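Local coordinates for protein oxidase/hydroxylase (Streptomyces hygroscopicus subsp. hygroscopicus, PDB 4XCB) that probably acts as a 2-oxoglutarate-dependent dioxygenase in orthosomycin biosynthesis, binding hygromycin B beside a metal ion and 2-oxoglutarate, at residues Phe15-Phe27 / Val193-Leu207. Sequence-based numbering, arbitrary orientation.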
loop_
_atom_site.group_PDB
_atom_site.type_symbol
_atom_site.label_atom_id
_atom_site.label_comp_id
_atom_site.label_asym_id
_atom_site.label_seq_id
_atom_site.Cartn_x
_atom_site.Cartn_y
_atom_site.Cartn_z
ATOM N N PHE A 15 -0.575 -11.819 -14.578
ATOM C CA PHE A 15 -1.832 -11.601 -13.877
ATOM C C PHE A 15 -1.736 -10.378 -12.965
ATOM O O PHE A 15 -2.660 -9.574 -12.894
ATOM C CB PHE A 15 -2.242 -12.830 -13.065
ATOM C CG PHE A 15 -3.581 -12.692 -12.426
ATOM C CD1 PHE A 15 -4.742 -13.007 -13.122
ATOM C CD2 PHE A 15 -3.688 -12.201 -11.141
ATOM C CE1 PHE A 15 -5.979 -12.860 -12.511
ATOM C CE2 PHE A 15 -4.920 -12.049 -10.526
ATOM C CZ PHE A 15 -6.062 -12.385 -11.198
ATOM N N ASP A 16 -0.611 -10.245 -12.274
ATOM C CA ASP A 16 -0.408 -9.133 -11.366
ATOM C C ASP A 16 -0.444 -7.823 -12.136
ATOM O O ASP A 16 -1.100 -6.865 -11.737
ATOM C CB ASP A 16 0.920 -9.282 -10.635
ATOM C CG ASP A 16 1.307 -8.040 -9.860
ATOM O OD1 ASP A 16 0.501 -7.548 -9.043
ATOM O OD2 ASP A 16 2.445 -7.553 -10.054
ATOM N N THR A 17 0.269 -7.779 -13.259
ATOM C CA THR A 17 0.460 -6.494 -13.915
ATOM C C THR A 17 -0.715 -6.078 -14.790
ATOM O O THR A 17 -0.903 -4.885 -15.038
ATOM C CB THR A 17 1.739 -6.484 -14.772
ATOM O OG1 THR A 17 1.767 -7.628 -15.633
ATOM C CG2 THR A 17 2.968 -6.482 -13.874
ATOM N N THR A 18 -1.509 -7.037 -15.259
ATOM C CA THR A 18 -2.596 -6.727 -16.184
ATOM C C THR A 18 -3.996 -6.975 -15.625
ATOM O O THR A 18 -4.989 -6.490 -16.171
ATOM C CB THR A 18 -2.460 -7.546 -17.485
ATOM O OG1 THR A 18 -2.790 -8.921 -17.224
ATOM C CG2 THR A 18 -1.044 -7.449 -18.040
ATOM N N GLY A 19 -4.075 -7.746 -14.542
ATOM C CA GLY A 19 -5.354 -8.008 -13.901
ATOM C C GLY A 19 -6.080 -9.213 -14.464
ATOM O O GLY A 19 -7.184 -9.505 -14.050
ATOM N N PHE A 20 -5.476 -9.886 -15.433
ATOM C CA PHE A 20 -6.094 -11.090 -15.959
ATOM C C PHE A 20 -5.036 -11.974 -16.573
ATOM O O PHE A 20 -3.871 -11.591 -16.674
ATOM C CB PHE A 20 -7.195 -10.757 -16.977
ATOM C CG PHE A 20 -6.690 -10.203 -18.271
ATOM C CD1 PHE A 20 -6.277 -8.883 -18.369
ATOM C CD2 PHE A 20 -6.664 -10.994 -19.400
ATOM C CE1 PHE A 20 -5.832 -8.371 -19.582
ATOM C CE2 PHE A 20 -6.217 -10.487 -20.610
ATOM C CZ PHE A 20 -5.799 -9.177 -20.696
ATOM N N LEU A 21 -5.436 -13.183 -16.930
ATOM C CA LEU A 21 -4.527 -14.128 -17.542
ATOM C C LEU A 21 -5.322 -15.049 -18.443
ATOM O O LEU A 21 -6.313 -15.655 -18.020
ATOM C CB LEU A 21 -3.744 -14.913 -16.493
ATOM C CG LEU A 21 -2.799 -15.924 -17.128
ATOM C CD1 LEU A 21 -1.581 -15.203 -17.762
ATOM C CD2 LEU A 21 -2.377 -16.981 -16.114
ATOM N N VAL A 22 -4.919 -15.121 -19.708
ATOM C CA VAL A 22 -5.539 -16.051 -20.632
ATOM C C VAL A 22 -4.735 -17.334 -20.616
ATOM O O VAL A 22 -3.524 -17.327 -20.884
ATOM C CB VAL A 22 -5.622 -15.497 -22.060
ATOM C CG1 VAL A 22 -5.960 -16.616 -23.027
ATOM C CG2 VAL A 22 -6.660 -14.384 -22.138
ATOM N N ILE A 23 -5.405 -18.426 -20.254
ATOM C CA ILE A 23 -4.768 -19.730 -20.212
ATOM C C ILE A 23 -5.328 -20.520 -21.378
ATOM O O ILE A 23 -6.499 -20.886 -21.376
ATOM C CB ILE A 23 -5.012 -20.454 -18.878
ATOM C CG1 ILE A 23 -4.720 -19.520 -17.700
ATOM C CG2 ILE A 23 -4.148 -21.700 -18.793
ATOM C CD1 ILE A 23 -4.850 -20.191 -16.335
ATOM N N PRO A 24 -4.507 -20.744 -22.412
ATOM C CA PRO A 24 -5.036 -21.356 -23.628
ATOM C C PRO A 24 -5.262 -22.866 -23.531
ATOM O O PRO A 24 -4.501 -23.584 -22.875
ATOM C CB PRO A 24 -3.950 -21.045 -24.665
ATOM C CG PRO A 24 -2.702 -21.003 -23.870
ATOM C CD PRO A 24 -3.081 -20.384 -22.551
ATOM N N GLY A 25 -6.314 -23.327 -24.201
ATOM C CA GLY A 25 -6.547 -24.745 -24.394
ATOM C C GLY A 25 -6.719 -25.587 -23.147
ATOM O O GLY A 25 -6.313 -26.741 -23.128
ATOM N N VAL A 26 -7.318 -25.025 -22.104
ATOM C CA VAL A 26 -7.485 -25.763 -20.860
ATOM C C VAL A 26 -8.436 -26.941 -21.039
ATOM O O VAL A 26 -8.246 -28.025 -20.469
ATOM C CB VAL A 26 -8.006 -24.839 -19.752
ATOM C CG1 VAL A 26 -8.211 -25.597 -18.457
ATOM C CG2 VAL A 26 -7.022 -23.707 -19.525
ATOM N N PHE A 27 -9.457 -26.733 -21.852
ATOM C CA PHE A 27 -10.436 -27.781 -22.074
ATOM C C PHE A 27 -10.418 -28.212 -23.522
ATOM O O PHE A 27 -10.365 -27.377 -24.423
ATOM C CB PHE A 27 -11.821 -27.300 -21.657
ATOM C CG PHE A 27 -11.894 -26.911 -20.218
ATOM C CD1 PHE A 27 -12.060 -27.873 -19.226
ATOM C CD2 PHE A 27 -11.782 -25.586 -19.840
ATOM C CE1 PHE A 27 -12.116 -27.515 -17.903
ATOM C CE2 PHE A 27 -11.835 -25.225 -18.515
ATOM C CZ PHE A 27 -12.005 -26.191 -17.540
ATOM N N VAL A 193 -9.087 -8.541 -26.124
ATOM C CA VAL A 193 -8.515 -9.857 -25.864
ATOM C C VAL A 193 -9.243 -10.893 -26.693
ATOM O O VAL A 193 -10.470 -10.981 -26.640
ATOM C CB VAL A 193 -8.628 -10.256 -24.378
ATOM C CG1 VAL A 193 -8.088 -11.668 -24.167
ATOM C CG2 VAL A 193 -7.898 -9.264 -23.498
ATOM N N PHE A 194 -8.494 -11.682 -27.460
ATOM C CA PHE A 194 -9.108 -12.687 -28.315
ATOM C C PHE A 194 -8.884 -14.068 -27.734
ATOM O O PHE A 194 -7.850 -14.335 -27.131
ATOM C CB PHE A 194 -8.549 -12.567 -29.731
ATOM C CG PHE A 194 -8.670 -11.185 -30.283
ATOM C CD1 PHE A 194 -9.904 -10.556 -30.313
ATOM C CD2 PHE A 194 -7.556 -10.491 -30.707
ATOM C CE1 PHE A 194 -10.038 -9.272 -30.794
ATOM C CE2 PHE A 194 -7.677 -9.196 -31.196
ATOM C CZ PHE A 194 -8.918 -8.585 -31.237
ATOM N N VAL A 195 -9.882 -14.936 -27.862
ATOM C CA VAL A 195 -9.799 -16.254 -27.246
ATOM C C VAL A 195 -10.316 -17.341 -28.169
ATOM O O VAL A 195 -11.055 -17.066 -29.114
ATOM C CB VAL A 195 -10.603 -16.321 -25.908
ATOM C CG1 VAL A 195 -9.932 -15.481 -24.829
ATOM C CG2 VAL A 195 -12.039 -15.882 -26.120
ATOM N N ARG A 196 -9.933 -18.580 -27.872
ATOM C CA ARG A 196 -10.448 -19.749 -28.576
ATOM C C ARG A 196 -11.317 -20.562 -27.641
ATOM O O ARG A 196 -11.176 -20.460 -26.419
ATOM C CB ARG A 196 -9.304 -20.607 -29.118
ATOM C CG ARG A 196 -8.518 -19.917 -30.212
ATOM C CD ARG A 196 -9.310 -19.832 -31.508
ATOM N NE ARG A 196 -8.422 -19.498 -32.619
ATOM C CZ ARG A 196 -8.775 -19.482 -33.902
ATOM N NH1 ARG A 196 -10.015 -19.784 -34.265
ATOM N NH2 ARG A 196 -7.875 -19.162 -34.826
ATOM N N SER A 197 -12.238 -21.328 -28.216
ATOM C CA SER A 197 -13.084 -22.235 -27.458
ATOM C C SER A 197 -12.200 -23.174 -26.635
ATOM O O SER A 197 -11.281 -23.795 -27.171
ATOM C CB SER A 197 -14.005 -23.010 -28.419
ATOM O OG SER A 197 -14.835 -23.909 -27.716
ATOM N N GLY A 198 -12.449 -23.244 -25.327
ATOM C CA GLY A 198 -11.642 -24.078 -24.451
ATOM C C GLY A 198 -10.593 -23.324 -23.652
ATOM O O GLY A 198 -9.972 -23.880 -22.733
ATOM N N ASP A 199 -10.380 -22.061 -24.006
ATOM C CA ASP A 199 -9.508 -21.183 -23.231
ATOM C C ASP A 199 -10.179 -20.753 -21.933
ATOM O O ASP A 199 -11.405 -20.656 -21.860
ATOM C CB ASP A 199 -9.147 -19.916 -24.009
ATOM C CG ASP A 199 -8.279 -20.173 -25.226
ATOM O OD1 ASP A 199 -7.748 -21.295 -25.392
ATOM O OD2 ASP A 199 -8.104 -19.207 -26.010
ATOM N N VAL A 200 -9.362 -20.453 -20.931
ATOM C CA VAL A 200 -9.836 -19.884 -19.670
ATOM C C VAL A 200 -9.268 -18.468 -19.525
ATOM O O VAL A 200 -8.068 -18.273 -19.678
ATOM C CB VAL A 200 -9.399 -20.734 -18.478
ATOM C CG1 VAL A 200 -9.738 -20.041 -17.168
ATOM C CG2 VAL A 200 -10.071 -22.116 -18.531
ATOM N N LEU A 201 -10.127 -17.494 -19.234
ATOM C CA LEU A 201 -9.654 -16.175 -18.832
ATOM C C LEU A 201 -9.852 -16.066 -17.311
ATOM O O LEU A 201 -10.981 -16.080 -16.810
ATOM C CB LEU A 201 -10.387 -15.060 -19.606
ATOM C CG LEU A 201 -9.810 -13.634 -19.641
ATOM C CD1 LEU A 201 -10.466 -12.840 -20.760
ATOM C CD2 LEU A 201 -10.015 -12.904 -18.293
ATOM N N LEU A 202 -8.729 -15.997 -16.599
ATOM C CA LEU A 202 -8.701 -15.804 -15.149
ATOM C C LEU A 202 -8.694 -14.299 -14.904
ATOM O O LEU A 202 -7.808 -13.611 -15.395
ATOM C CB LEU A 202 -7.457 -16.455 -14.552
ATOM C CG LEU A 202 -7.275 -16.508 -13.036
ATOM C CD1 LEU A 202 -8.218 -17.536 -12.447
ATOM C CD2 LEU A 202 -5.846 -16.867 -12.684
ATOM N N LEU A 203 -9.655 -13.798 -14.126
ATOM C CA LEU A 203 -9.915 -12.358 -14.078
ATOM C C LEU A 203 -9.981 -11.814 -12.651
ATOM O O LEU A 203 -10.764 -12.284 -11.837
ATOM C CB LEU A 203 -11.231 -12.061 -14.798
ATOM C CG LEU A 203 -11.771 -10.634 -14.800
ATOM C CD1 LEU A 203 -10.785 -9.715 -15.508
ATOM C CD2 LEU A 203 -13.118 -10.605 -15.505
ATOM N N ASN A 204 -9.152 -10.823 -12.359
ATOM C CA ASN A 204 -9.281 -10.008 -11.148
ATOM C C ASN A 204 -10.465 -9.069 -11.317
ATOM O O ASN A 204 -10.440 -8.210 -12.197
ATOM C CB ASN A 204 -7.990 -9.204 -10.925
ATOM C CG ASN A 204 -7.970 -8.463 -9.588
ATOM O OD1 ASN A 204 -9.009 -8.208 -8.994
ATOM N ND2 ASN A 204 -6.770 -8.102 -9.122
ATOM N N GLU A 205 -11.498 -9.195 -10.496
ATOM C CA GLU A 205 -12.705 -8.405 -10.733
ATOM C C GLU A 205 -12.484 -6.918 -10.453
ATOM O O GLU A 205 -13.345 -6.091 -10.747
ATOM C CB GLU A 205 -13.876 -8.958 -9.914
ATOM C CG GLU A 205 -14.523 -10.179 -10.594
ATOM C CD GLU A 205 -15.206 -9.819 -11.906
ATOM O OE1 GLU A 205 -16.080 -8.928 -11.908
ATOM O OE2 GLU A 205 -14.865 -10.427 -12.942
ATOM N N ALA A 206 -11.310 -6.574 -9.947
ATOM C CA ALA A 206 -10.935 -5.163 -9.823
ATOM C C ALA A 206 -10.705 -4.509 -11.191
ATOM O O ALA A 206 -10.796 -3.283 -11.309
ATOM C CB ALA A 206 -9.695 -5.025 -8.956
ATOM N N LEU A 207 -10.417 -5.318 -12.209
ATOM C CA LEU A 207 -10.143 -4.791 -13.549
ATOM C C LEU A 207 -11.408 -4.192 -14.142
ATOM O O LEU A 207 -12.468 -4.764 -14.028
ATOM C CB LEU A 207 -9.605 -5.903 -14.443
ATOM C CG LEU A 207 -9.120 -5.464 -15.815
ATOM C CD1 LEU A 207 -7.844 -4.644 -15.652
ATOM C CD2 LEU A 207 -8.848 -6.701 -16.626
HETATM O O HOH W 1 -4.156 -8.553 -10.408
HETATM O O HOH W 2 -11.846 -26.782 -27.503
#
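Strand 20-23 forms one edge, within this chain, of the major sheet of this double-stranded beta-helix, and it pairs antiparallel with strand 200-204. Just after the latter comes E205, a residue of the iron(II) site that also touches the bound hygromycin B. In the hydrogen-bonded pair I23-V200, I23 N reaches V200 O at 2.7 Å, nearly straight (176°); L21 and L202 form the other such pair. L21, I23, V200 and L202 share one face, where L202 CG packs against F15 CE1 (3.9 Å), L202 O lies at the ring edge and helix 72-82 covers both residues. On the other face, F20 lies among V193, L201 and L207: its chi1 of 70° sets the ring between backbone N and carbonyl carbon, with CZ 3.5 Å from V193 CG2. G19, the first residue after the helix, has positive phi, and a CB would crowd L207. Beyond the strands, D199 OD1 accepts from G25 N (2.8 Å) on its anti side, while OD2 takes R196 N from above the carboxylate plane, tying the R196-D199 turn to the 24-27 loop. Replacing D199 by an alanine removes both carboxylate oxygens and would probably leave G25 N and R196 N without these acceptors, and the loop less firmly held. V200 CG2 touches F27 CE2 at 3.6 Å. Backbone bonds thus fix the edge strand's register, while aliphatic and aromatic groups pack both faces.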